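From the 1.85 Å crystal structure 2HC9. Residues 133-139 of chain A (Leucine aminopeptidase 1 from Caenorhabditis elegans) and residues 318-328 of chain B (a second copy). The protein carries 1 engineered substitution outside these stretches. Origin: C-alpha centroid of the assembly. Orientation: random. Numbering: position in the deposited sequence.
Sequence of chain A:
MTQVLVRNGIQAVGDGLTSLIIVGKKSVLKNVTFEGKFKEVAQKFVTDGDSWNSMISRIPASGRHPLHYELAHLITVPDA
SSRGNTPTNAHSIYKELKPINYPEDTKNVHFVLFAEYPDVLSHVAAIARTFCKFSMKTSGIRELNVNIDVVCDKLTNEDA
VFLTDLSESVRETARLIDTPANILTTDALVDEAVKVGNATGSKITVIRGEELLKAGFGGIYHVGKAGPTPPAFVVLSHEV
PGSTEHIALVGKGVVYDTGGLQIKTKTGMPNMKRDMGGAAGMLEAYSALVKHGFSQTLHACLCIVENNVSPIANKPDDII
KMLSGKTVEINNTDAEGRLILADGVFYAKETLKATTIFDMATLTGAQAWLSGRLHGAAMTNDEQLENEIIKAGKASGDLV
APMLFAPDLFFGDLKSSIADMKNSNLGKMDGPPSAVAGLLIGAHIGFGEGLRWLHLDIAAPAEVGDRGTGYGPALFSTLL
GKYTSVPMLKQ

Chain A 133-139: KFSMKTS
Chain B 318-328: DIIKMLSGKTV

A two-stranded hairpin of chain B, residues 318-328, receives an irregular segment, residues 133-139, of chain A, another copy of the same leucine aminopeptidase 1; the segment has neither helix nor strand, extended at Phe A134, Ser A135 and Lys A137 but bent at Met A136 and Thr A138. In all, 307 Å² is buried, both sides summed. Register is set by Lys A137 beside Thr B327 (CA to CA 6.6 Å) and Thr A138 beside Lys B326 (CA to CA 6.3 Å), so chain A runs antiparallel to B326-B327. Asp B318 (phi/psi -56/141) leads in without contact. Ile B319 (-118/126; chi1 m, chi2 t) points toward chain A and offers a buried, branched apolar surface: its CG2 lies 3.7 Å from CE of Met A136, and its CD1 lies 4.2 Å from CE2 of Phe A134, at the ring edge and near the ring plane. Phe A134 (-88/124; chi1 t, chi2 81°) leaves its backbone sideways but brings its ring end nearer, whereas Met A136 (-115/23; m, t, p) points toward chain B, its flexible thioether chain carrying the methyl to the isoleucine. Ile B320 (-119/159; p, t) faces away and pairs through its backbone with Val B328 (-128/129; t): Ile B320 N to Val B328 O is 3.0 Å, and Val B328 N to Ile B320 O is 2.9 Å. Lys B321 (-103/125; t, t, m, t) starts sideways, and its CE comes 4.5 Å from CG2 of Thr A138. The type I turn from Met B322 (-83/170) through Leu B323 (-55/-33) and Ser B324 (-67/-15) to Gly B325 (91/-13) is closed by Gly B325 N to Met B322 O, 2.9 Å; Met B322 N to Lys B326 O, also 2.9 Å, secures its base. The positive phi calls for glycine, since a CB would jam against the preceding carbonyl; Gly B325 O lies 3.5 Å from CG2 of Thr A138. Lys B326 (-78/153; m, t, t, m) donates its N to OG of Ser B324 (3.1 Å) and reaches a bridging water with NZ (3.1 Å), which in turn donates to OG1 of Thr A138 (2.5 Å). Thr B327 (-98/144; p) points toward chain A and supplies the one direct hydrogen bond: its OG1 donates to Met A136 O at 2.7 Å, while its CG2 packs 3.8 Å from CG2 of Thr A138 (-101/1; p). Threonine suits both places, pairing a methyl for packing with a hydroxyl for polar contact. Ser A135 (-153/142; t) faces away, its OG accepting from Lys A137 N (-62/144) at 3.1 Å.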

# COMPACT_ATOMS: atom_id res chain seq x y z
N LYS A 133 37.24 8.14 -3.86
CA LYS A 133 37.70 9.48 -4.25
C LYS A 133 36.73 10.55 -3.79
O LYS A 133 37.15 11.63 -3.37
CB LYS A 133 37.89 9.57 -5.77
CG LYS A 133 39.07 8.77 -6.28
CD LYS A 133 39.38 9.11 -7.73
CE LYS A 133 40.68 8.41 -8.18
NZ LYS A 133 41.15 9.08 -9.44
N PHE A 134 35.43 10.27 -3.88
CA PHE A 134 34.48 11.37 -3.83
C PHE A 134 34.03 11.74 -2.41
O PHE A 134 33.51 10.90 -1.68
CB PHE A 134 33.25 11.12 -4.71
CG PHE A 134 32.39 12.35 -4.84
CD1 PHE A 134 32.74 13.35 -5.75
CD2 PHE A 134 31.30 12.54 -4.00
CE1 PHE A 134 31.97 14.52 -5.84
CE2 PHE A 134 30.54 13.73 -4.08
CZ PHE A 134 30.88 14.69 -5.02
N SER A 135 34.22 13.00 -2.03
CA SER A 135 33.61 13.51 -0.77
C SER A 135 33.38 15.00 -0.89
O SER A 135 34.19 15.71 -1.48
CB SER A 135 34.51 13.24 0.44
OG SER A 135 33.91 13.78 1.62
N MET A 136 32.26 15.46 -0.36
CA MET A 136 32.04 16.88 -0.20
C MET A 136 31.96 17.31 1.25
O MET A 136 31.38 18.37 1.56
CB MET A 136 30.79 17.29 -0.99
CG MET A 136 31.12 17.37 -2.47
SD MET A 136 29.64 17.66 -3.44
CE MET A 136 29.35 19.40 -3.08
N LYS A 137 32.55 16.51 2.13
CA LYS A 137 32.70 16.95 3.50
C LYS A 137 33.58 18.23 3.57
O LYS A 137 34.52 18.37 2.79
CB LYS A 137 33.24 15.82 4.37
CG LYS A 137 32.09 14.86 4.80
CD LYS A 137 32.56 13.70 5.63
CE LYS A 137 31.39 12.75 5.89
NZ LYS A 137 30.32 13.30 6.81
N THR A 138 33.25 19.14 4.49
CA THR A 138 33.94 20.45 4.52
C THR A 138 34.99 20.51 5.61
O THR A 138 35.64 21.54 5.80
CB THR A 138 32.97 21.64 4.69
OG1 THR A 138 32.21 21.51 5.90
CG2 THR A 138 32.02 21.74 3.47
N SER A 139 35.14 19.40 6.33
CA SER A 139 36.28 19.23 7.23
C SER A 139 36.75 17.78 7.16
O SER A 139 36.03 16.91 6.68
CB SER A 139 35.88 19.58 8.66
OG SER A 139 34.96 18.64 9.16
N ASP B 318 21.22 14.85 -4.38
CA ASP B 318 21.87 16.16 -4.63
C ASP B 318 22.61 16.61 -3.38
O ASP B 318 22.11 16.43 -2.27
CB ASP B 318 20.85 17.24 -4.97
CG ASP B 318 20.37 17.20 -6.42
OD1 ASP B 318 20.81 16.34 -7.23
OD2 ASP B 318 19.52 18.06 -6.74
N ILE B 319 23.78 17.21 -3.55
CA ILE B 319 24.50 17.80 -2.41
C ILE B 319 24.62 19.30 -2.67
O ILE B 319 25.10 19.71 -3.75
CB ILE B 319 25.93 17.19 -2.22
CG1 ILE B 319 25.80 15.69 -1.91
CG2 ILE B 319 26.66 17.93 -1.03
CD1 ILE B 319 27.17 14.94 -1.91
N ILE B 320 24.16 20.10 -1.71
CA ILE B 320 24.24 21.56 -1.82
C ILE B 320 25.08 22.17 -0.69
O ILE B 320 25.28 21.54 0.36
CB ILE B 320 22.80 22.18 -1.86
CG1 ILE B 320 22.04 21.91 -0.54
CG2 ILE B 320 22.07 21.69 -3.14
CD1 ILE B 320 20.75 22.74 -0.41
N LYS B 321 25.58 23.39 -0.91
CA LYS B 321 26.30 24.13 0.13
C LYS B 321 25.37 25.19 0.70
O LYS B 321 24.79 26.02 -0.04
CB LYS B 321 27.58 24.75 -0.44
CG LYS B 321 28.44 25.47 0.63
CD LYS B 321 29.85 25.83 0.11
CE LYS B 321 30.77 24.61 0.30
NZ LYS B 321 32.23 24.86 0.06
N MET B 322 25.21 25.14 2.02
CA MET B 322 24.27 26.00 2.75
C MET B 322 24.94 27.36 2.99
O MET B 322 26.15 27.53 2.76
CB MET B 322 23.94 25.34 4.09
CG MET B 322 23.44 23.90 3.96
SD MET B 322 21.99 23.72 2.89
CE MET B 322 20.75 24.44 3.93
N LEU B 323 24.15 28.34 3.45
CA LEU B 323 24.73 29.66 3.78
C LEU B 323 25.90 29.52 4.78
O LEU B 323 26.88 30.27 4.72
CB LEU B 323 23.64 30.57 4.35
CG LEU B 323 24.05 32.03 4.59
CD1 LEU B 323 24.49 32.71 3.27
CD2 LEU B 323 22.90 32.80 5.31
N SER B 324 25.81 28.53 5.67
CA SER B 324 26.81 28.28 6.73
C SER B 324 28.17 27.83 6.16
O SER B 324 29.18 27.83 6.89
CB SER B 324 26.29 27.19 7.67
OG SER B 324 26.24 25.94 6.98
N GLY B 325 28.18 27.44 4.89
CA GLY B 325 29.36 26.84 4.28
C GLY B 325 29.38 25.32 4.39
O GLY B 325 30.19 24.68 3.74
N LYS B 326 28.50 24.75 5.23
CA LYS B 326 28.43 23.28 5.38
C LYS B 326 27.68 22.63 4.21
O LYS B 326 26.81 23.26 3.60
CB LYS B 326 27.76 22.89 6.71
CG LYS B 326 28.69 23.18 7.90
CD LYS B 326 27.99 22.97 9.23
CE LYS B 326 28.95 23.26 10.39
NZ LYS B 326 30.21 22.43 10.32
N THR B 327 27.99 21.37 3.91
CA THR B 327 27.28 20.68 2.82
C THR B 327 26.16 19.78 3.36
O THR B 327 26.28 19.18 4.42
CB THR B 327 28.23 19.85 1.94
OG1 THR B 327 29.03 18.99 2.79
CG2 THR B 327 29.17 20.80 1.11
N VAL B 328 25.06 19.70 2.61
CA VAL B 328 23.94 18.85 3.01
C VAL B 328 23.60 17.95 1.81
O VAL B 328 23.41 18.43 0.69
CB VAL B 328 22.69 19.67 3.49
CG1 VAL B 328 21.54 18.69 3.75
CG2 VAL B 328 23.02 20.47 4.78
O HOH W 1 32.56 21.83 8.40